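Local coordinates for protein chitinase (Thermococcus chitonophagus, PDB 5XSW) that probably hydrolyses chitin as an archaeal endochitinase, this fragment of a longer chain being the part that holds a bound glycan in its pocket, at residues I152-P157 with W326-I331; R433-L438 with D445-R450. All coordinates share one frame; numbering follows the deposited sequence.

Contact 1 (I152-P157 with W326-I331); sequences IMYNPP and WAETEI
Tyr154 and Glu328 approach from opposite directions, the ring reaching out from the loop of 152-157 and the carboxylate from the first turn of helix 327-338. With chi1 at 175° setting CG opposite the backbone N and the chain extended beyond it, Glu328 stands straight off the helix. Its OE1 arrives at the edge of the Tyr154 ring, in plane, on the CE2 side of the hydroxyl, and the two flat groups are nearly coplanar, only 16° apart. Tyr154 OH donates to Glu328 OE1 across 2.5 Å, a very short hydrogen bond. Water also donates to Glu328 OE1, at 2.9 Å, and accepts from Ile152 N at 3.0 Å, tying the same oxygen to the loop backbone. Ile152 shapes the ring's seat as well: its CG2 lies 3.6 Å above the ring plane of Tyr154, over the centre of one face. Outside the two segments, Arg304 forms a salt bridge with Glu328 OE2 and gives a further hydrogen bond to Tyr154 OH, while Tyr315 OH bonds to the same OE2. Both carboxylate oxygens thus have partners. A phenylalanine in place of Tyr154 would probably leave OE1 with the water alone among these partners, and Arg304 NH2 without the hydroxyl it bonds. This is a buried carboxylate-tyrosine-arginine network that fastens a long loop to the start of a helix; near its far end that helix carries Asn337, which lines the glycan pocket.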
loop_
_atom_site.group_PDB
_atom_site.type_symbol
_atom_site.label_atom_id
_atom_site.label_comp_id
_atom_site.label_asym_id
_atom_site.label_seq_id
_atom_site.Cartn_x
_atom_site.Cartn_y
_atom_site.Cartn_z
ATOM N N ILE A 152 -17.220 -10.047 -12.725
ATOM C CA ILE A 152 -16.977 -11.528 -12.716
ATOM C C ILE A 152 -17.816 -12.176 -13.815
ATOM O O ILE A 152 -18.983 -11.832 -13.953
ATOM C CB ILE A 152 -17.321 -12.181 -11.322
ATOM C CG1 ILE A 152 -16.380 -11.620 -10.217
ATOM C CG2 ILE A 152 -17.241 -13.749 -11.364
ATOM C CD1 ILE A 152 -14.927 -12.119 -10.384
ATOM N N MET A 153 -17.233 -13.127 -14.553
ATOM C CA MET A 153 -17.904 -13.702 -15.700
ATOM C C MET A 153 -18.723 -14.924 -15.204
ATOM O O MET A 153 -18.304 -16.058 -15.402
ATOM C CB MET A 153 -16.898 -14.135 -16.783
ATOM C CG MET A 153 -17.666 -14.495 -18.150
ATOM S SD MET A 153 -18.113 -13.016 -19.071
ATOM C CE MET A 153 -16.665 -12.711 -20.069
ATOM N N TYR A 154 -19.820 -14.679 -14.488
ATOM C CA TYR A 154 -20.647 -15.807 -13.994
ATOM C C TYR A 154 -21.262 -16.573 -15.168
ATOM O O TYR A 154 -21.426 -17.755 -15.086
ATOM C CB TYR A 154 -21.770 -15.308 -13.085
ATOM C CG TYR A 154 -21.287 -14.617 -11.817
ATOM C CD1 TYR A 154 -20.831 -15.354 -10.768
ATOM C CD2 TYR A 154 -21.325 -13.206 -11.701
ATOM C CE1 TYR A 154 -20.365 -14.688 -9.552
ATOM C CE2 TYR A 154 -20.882 -12.525 -10.494
ATOM C CZ TYR A 154 -20.415 -13.277 -9.451
ATOM O OH TYR A 154 -19.988 -12.684 -8.272
ATOM N N ASN A 155 -21.610 -15.885 -16.251
ATOM C CA ASN A 155 -22.271 -16.538 -17.402
ATOM C C ASN A 155 -21.545 -16.261 -18.742
ATOM O O ASN A 155 -21.955 -15.422 -19.530
ATOM C CB ASN A 155 -23.738 -16.055 -17.478
ATOM C CG ASN A 155 -24.524 -16.286 -16.150
ATOM O OD1 ASN A 155 -24.902 -15.321 -15.457
ATOM N ND2 ASN A 155 -24.811 -17.555 -15.827
ATOM N N PRO A 156 -20.419 -16.908 -18.946
ATOM C CA PRO A 156 -19.551 -16.636 -20.088
ATOM C C PRO A 156 -20.344 -16.837 -21.371
ATOM O O PRO A 156 -21.188 -17.759 -21.461
ATOM C CB PRO A 156 -18.431 -17.676 -19.948
ATOM C CG PRO A 156 -18.579 -18.257 -18.634
ATOM C CD PRO A 156 -19.929 -18.006 -18.104
ATOM N N PRO A 157 -20.151 -15.944 -22.323
ATOM C CA PRO A 157 -20.935 -16.092 -23.549
ATOM C C PRO A 157 -20.463 -17.284 -24.394
ATOM O O PRO A 157 -21.188 -17.679 -25.292
ATOM C CB PRO A 157 -20.666 -14.798 -24.291
ATOM C CG PRO A 157 -19.218 -14.432 -23.863
ATOM C CD PRO A 157 -19.214 -14.798 -22.380
ATOM N N TRP A 326 -26.332 -4.933 -11.423
ATOM C CA TRP A 326 -24.920 -4.529 -11.575
ATOM C C TRP A 326 -24.338 -4.148 -10.194
ATOM O O TRP A 326 -23.226 -3.593 -10.115
ATOM C CB TRP A 326 -24.824 -3.372 -12.568
ATOM C CG TRP A 326 -24.946 -3.770 -14.008
ATOM C CD1 TRP A 326 -26.107 -3.951 -14.725
ATOM C CD2 TRP A 326 -23.871 -4.044 -14.917
ATOM N NE1 TRP A 326 -25.808 -4.331 -16.018
ATOM C CE2 TRP A 326 -24.450 -4.387 -16.166
ATOM C CE3 TRP A 326 -22.482 -4.045 -14.793
ATOM C CZ2 TRP A 326 -23.681 -4.725 -17.286
ATOM C CZ3 TRP A 326 -21.721 -4.368 -15.906
ATOM C CH2 TRP A 326 -22.319 -4.711 -17.131
ATOM N N ALA A 327 -25.084 -4.449 -9.115
ATOM C CA ALA A 327 -24.666 -4.054 -7.773
ATOM C C ALA A 327 -23.212 -4.484 -7.420
ATOM O O ALA A 327 -22.455 -3.653 -6.962
ATOM C CB ALA A 327 -25.612 -4.611 -6.718
ATOM N N GLU A 328 -22.848 -5.756 -7.603
ATOM C CA GLU A 328 -21.531 -6.217 -7.251
ATOM C C GLU A 328 -20.439 -5.407 -8.012
ATOM O O GLU A 328 -19.417 -4.948 -7.435
ATOM C CB GLU A 328 -21.374 -7.705 -7.548
ATOM C CG GLU A 328 -19.921 -8.179 -7.277
ATOM C CD GLU A 328 -19.707 -9.673 -7.472
ATOM O OE1 GLU A 328 -20.256 -10.225 -8.467
ATOM O OE2 GLU A 328 -18.959 -10.267 -6.683
ATOM N N THR A 329 -20.657 -5.268 -9.303
ATOM C CA THR A 329 -19.702 -4.560 -10.189
ATOM C C THR A 329 -19.568 -3.091 -9.752
ATOM O O THR A 329 -18.475 -2.525 -9.766
ATOM C CB THR A 329 -20.133 -4.670 -11.686
ATOM O OG1 THR A 329 -20.101 -6.073 -12.056
ATOM C CG2 THR A 329 -19.142 -3.890 -12.576
ATOM N N GLU A 330 -20.674 -2.454 -9.397
ATOM C CA GLU A 330 -20.620 -1.091 -8.895
ATOM C C GLU A 330 -19.774 -0.962 -7.591
ATOM O O GLU A 330 -18.963 -0.035 -7.468
ATOM C CB GLU A 330 -22.067 -0.577 -8.596
ATOM C CG GLU A 330 -22.847 -0.362 -9.908
ATOM C CD GLU A 330 -24.337 -0.226 -9.631
ATOM O OE1 GLU A 330 -24.684 0.408 -8.625
ATOM O OE2 GLU A 330 -25.136 -0.753 -10.399
ATOM N N ILE A 331 -19.980 -1.875 -6.651
ATOM C CA ILE A 331 -19.261 -1.898 -5.367
ATOM C C ILE A 331 -17.765 -2.105 -5.626
ATOM O O ILE A 331 -16.894 -1.384 -5.104
ATOM C CB ILE A 331 -19.776 -2.999 -4.476
ATOM C CG1 ILE A 331 -21.209 -2.661 -4.020
ATOM C CG2 ILE A 331 -18.874 -3.176 -3.227
ATOM C CD1 ILE A 331 -21.916 -3.785 -3.272
HETATM O O HOH W 1 -19.482 -9.071 -10.974
#

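Contact 2 (R433-L438 with D445-R450); sequences RAYDLL and DHISYR
Tyr435 lies against Ile447, bringing helix 421-439 up to the short strand 447-448, and its ring can be followed outward from the helix. At CB the direction is fixed: chi1 of 167° places CG opposite the backbone N, so the ring runs out along the flank of 445-447. The first atom to meet the other segment is CD1 of Tyr435, 3.5 Å from CG2 of Ile447 and also in reach of that residue's CG1 and CD1. One bond further on, Tyr435 CE1 still feels the same methyl, with Ile447 CG2 at 3.7 Å, and begins to pass the backbone, Ile447 N being 3.9 Å away. The tip has left the isoleucine behind: Tyr435 OH sits 3.4 Å from CA of His446, and the carbonyl oxygen of Asp445 is a little farther off. Ring and isoleucine meet obliquely. The receiving side chain is set by its own torsion, since chi1 of 61° puts CG1 of Ile447 between the backbone N and carbonyl carbon and turns CG2 toward the helix. There CG2 of Ile447 also touches CB of Leu438, at 3.9 Å, so one methyl bridges successive turns of the helix. Around the pair, Ile402 touches both Tyr435 and Ile447, and Ile456 adds to the isoleucine's cover. No hydrogen bond or charge pair crosses between the segments, and the hydroxyl of Tyr435 ends beside the backbone of 445-446, consistent with shape and buried apolar surface holding these two segments together.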
loop_
_atom_site.group_PDB
_atom_site.type_symbol
_atom_site.label_atom_id
_atom_site.label_comp_id
_atom_site.label_asym_id
_atom_site.label_seq_id
_atom_site.Cartn_x
_atom_site.Cartn_y
_atom_site.Cartn_z
ATOM N N ARG A 433 2.994 -28.137 -28.322
ATOM C CA ARG A 433 2.226 -29.170 -29.057
ATOM C C ARG A 433 0.811 -28.717 -29.310
ATOM O O ARG A 433 0.271 -28.876 -30.420
ATOM C CB ARG A 433 2.215 -30.516 -28.298
ATOM C CG ARG A 433 1.467 -31.618 -29.079
ATOM C CD ARG A 433 1.558 -32.983 -28.400
ATOM N NE ARG A 433 0.719 -33.995 -29.068
ATOM C CZ ARG A 433 1.128 -34.769 -30.075
ATOM N NH1 ARG A 433 2.370 -34.660 -30.541
ATOM N NH2 ARG A 433 0.300 -35.659 -30.610
ATOM N N ALA A 434 0.182 -28.100 -28.296
ATOM C CA ALA A 434 -1.182 -27.615 -28.526
ATOM C C ALA A 434 -1.214 -26.510 -29.590
ATOM O O ALA A 434 -2.110 -26.435 -30.454
ATOM C CB ALA A 434 -1.814 -27.104 -27.145
ATOM N N TYR A 435 -0.250 -25.600 -29.492
ATOM C CA TYR A 435 -0.150 -24.561 -30.529
ATOM C C TYR A 435 -0.057 -25.199 -31.976
ATOM O O TYR A 435 -0.786 -24.840 -32.916
ATOM C CB TYR A 435 1.070 -23.682 -30.243
ATOM C CG TYR A 435 1.414 -22.813 -31.407
ATOM C CD1 TYR A 435 0.831 -21.541 -31.541
ATOM C CD2 TYR A 435 2.283 -23.277 -32.422
ATOM C CE1 TYR A 435 1.099 -20.745 -32.629
ATOM C CE2 TYR A 435 2.544 -22.493 -33.526
ATOM C CZ TYR A 435 1.956 -21.231 -33.622
ATOM O OH TYR A 435 2.222 -20.426 -34.703
ATOM N N ASP A 436 0.849 -26.156 -32.100
ATOM C CA ASP A 436 1.064 -26.863 -33.399
ATOM C C ASP A 436 -0.243 -27.482 -33.907
ATOM O O ASP A 436 -0.651 -27.216 -35.047
ATOM C CB ASP A 436 2.165 -27.925 -33.244
ATOM C CG ASP A 436 3.539 -27.322 -33.105
ATOM O OD1 ASP A 436 3.705 -26.189 -33.617
ATOM O OD2 ASP A 436 4.435 -27.959 -32.479
ATOM N N LEU A 437 -0.967 -28.225 -33.057
ATOM C CA LEU A 437 -2.217 -28.819 -33.526
ATOM C C LEU A 437 -3.279 -27.819 -33.868
ATOM O O LEU A 437 -4.045 -27.966 -34.842
ATOM C CB LEU A 437 -2.774 -29.811 -32.473
ATOM C CG LEU A 437 -1.751 -30.918 -32.164
ATOM C CD1 LEU A 437 -2.154 -31.848 -30.974
ATOM C CD2 LEU A 437 -1.484 -31.746 -33.456
ATOM N N LEU A 438 -3.392 -26.790 -33.038
ATOM C CA LEU A 438 -4.436 -25.784 -33.287
ATOM C C LEU A 438 -4.096 -24.926 -34.469
ATOM O O LEU A 438 -4.997 -24.433 -35.154
ATOM C CB LEU A 438 -4.652 -24.900 -32.023
ATOM C CG LEU A 438 -5.236 -25.663 -30.830
ATOM C CD1 LEU A 438 -5.286 -24.745 -29.546
ATOM C CD2 LEU A 438 -6.634 -26.215 -31.141
ATOM N N ASP A 445 0.533 -21.433 -39.670
ATOM C CA ASP A 445 1.505 -20.372 -39.339
ATOM C C ASP A 445 1.126 -19.507 -38.099
ATOM O O ASP A 445 1.881 -18.601 -37.730
ATOM C CB ASP A 445 1.683 -19.425 -40.546
ATOM C CG ASP A 445 0.350 -19.107 -41.267
ATOM O OD1 ASP A 445 -0.712 -19.784 -40.999
ATOM O OD2 ASP A 445 0.380 -18.176 -42.133
ATOM N N HIS A 446 -0.038 -19.764 -37.498
ATOM C CA HIS A 446 -0.450 -19.021 -36.291
ATOM C C HIS A 446 -1.669 -19.703 -35.707
ATOM O O HIS A 446 -2.241 -20.582 -36.346
ATOM C CB HIS A 446 -0.779 -17.556 -36.628
ATOM C CG HIS A 446 -1.877 -17.424 -37.635
ATOM N ND1 HIS A 446 -1.635 -17.281 -38.984
ATOM C CD2 HIS A 446 -3.224 -17.415 -37.494
ATOM C CE1 HIS A 446 -2.785 -17.210 -39.637
ATOM N NE2 HIS A 446 -3.766 -17.288 -38.756
ATOM N N ILE A 447 -2.044 -19.333 -34.467
ATOM C CA ILE A 447 -3.353 -19.674 -33.944
ATOM C C ILE A 447 -4.152 -18.354 -33.770
ATOM O O ILE A 447 -3.649 -17.263 -34.026
ATOM C CB ILE A 447 -3.271 -20.424 -32.572
ATOM C CG1 ILE A 447 -2.606 -19.543 -31.514
ATOM C CG2 ILE A 447 -2.511 -21.745 -32.699
ATOM C CD1 ILE A 447 -2.609 -20.163 -30.139
ATOM N N SER A 448 -5.402 -18.476 -33.369
ATOM C CA SER A 448 -6.288 -17.347 -33.232
ATOM C C SER A 448 -6.398 -16.939 -31.747
ATOM O O SER A 448 -6.622 -17.801 -30.886
ATOM C CB SER A 448 -7.670 -17.672 -33.730
ATOM O OG SER A 448 -8.605 -16.687 -33.287
ATOM N N TYR A 449 -6.271 -15.637 -31.464
ATOM C CA TYR A 449 -6.490 -15.168 -30.083
ATOM C C TYR A 449 -7.936 -15.497 -29.670
ATOM O O TYR A 449 -8.191 -16.178 -28.684
ATOM C CB TYR A 449 -6.222 -13.670 -29.981
ATOM C CG TYR A 449 -6.634 -13.154 -28.613
ATOM C CD1 TYR A 449 -5.781 -13.254 -27.541
ATOM C CD2 TYR A 449 -7.869 -12.573 -28.427
ATOM C CE1 TYR A 449 -6.144 -12.737 -26.239
ATOM C CE2 TYR A 449 -8.269 -12.060 -27.140
ATOM C CZ TYR A 449 -7.389 -12.148 -26.092
ATOM O OH TYR A 449 -7.782 -11.638 -24.878
ATOM N N ARG A 450 -8.879 -15.055 -30.478
ATOM C CA ARG A 450 -10.288 -15.249 -30.151
ATOM C C ARG A 450 -10.663 -16.749 -29.952
ATOM O O ARG A 450 -11.295 -17.125 -28.950
ATOM C CB ARG A 450 -11.165 -14.637 -31.262
ATOM C CG ARG A 450 -12.649 -14.834 -30.935
ATOM C CD ARG A 450 -13.556 -14.246 -31.978
ATOM N NE ARG A 450 -14.875 -14.859 -31.895
ATOM C CZ ARG A 450 -15.925 -14.470 -32.631
ATOM N NH1 ARG A 450 -15.833 -13.431 -33.470
ATOM N NH2 ARG A 450 -17.076 -15.107 -32.506
#

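The two contacts sit in different places within the largely helical part of the chain, beyond the N-terminal beta sheets. Their centres are 30 Å apart and their nearest atoms about 9 Å, so they do not touch; they share no helix or strand. Along the chain they follow in series. Contact 1 joins segments 169 residues apart, nearer the middle of the molecule; contact 2 is a local closure, seven residues across, where helix 421-439 turns back into strand 447-448 and helix 449-461. Glycan-pocket residues Asn174 to Gln251 fall between the segments of contact 1, and Asn337, Phe371, Gly372 and His374 between the contacts. Contact 1 thus probably ties together chain flanking much of the pocket-forming sequence, contact 2 a turn nearer the C-terminus.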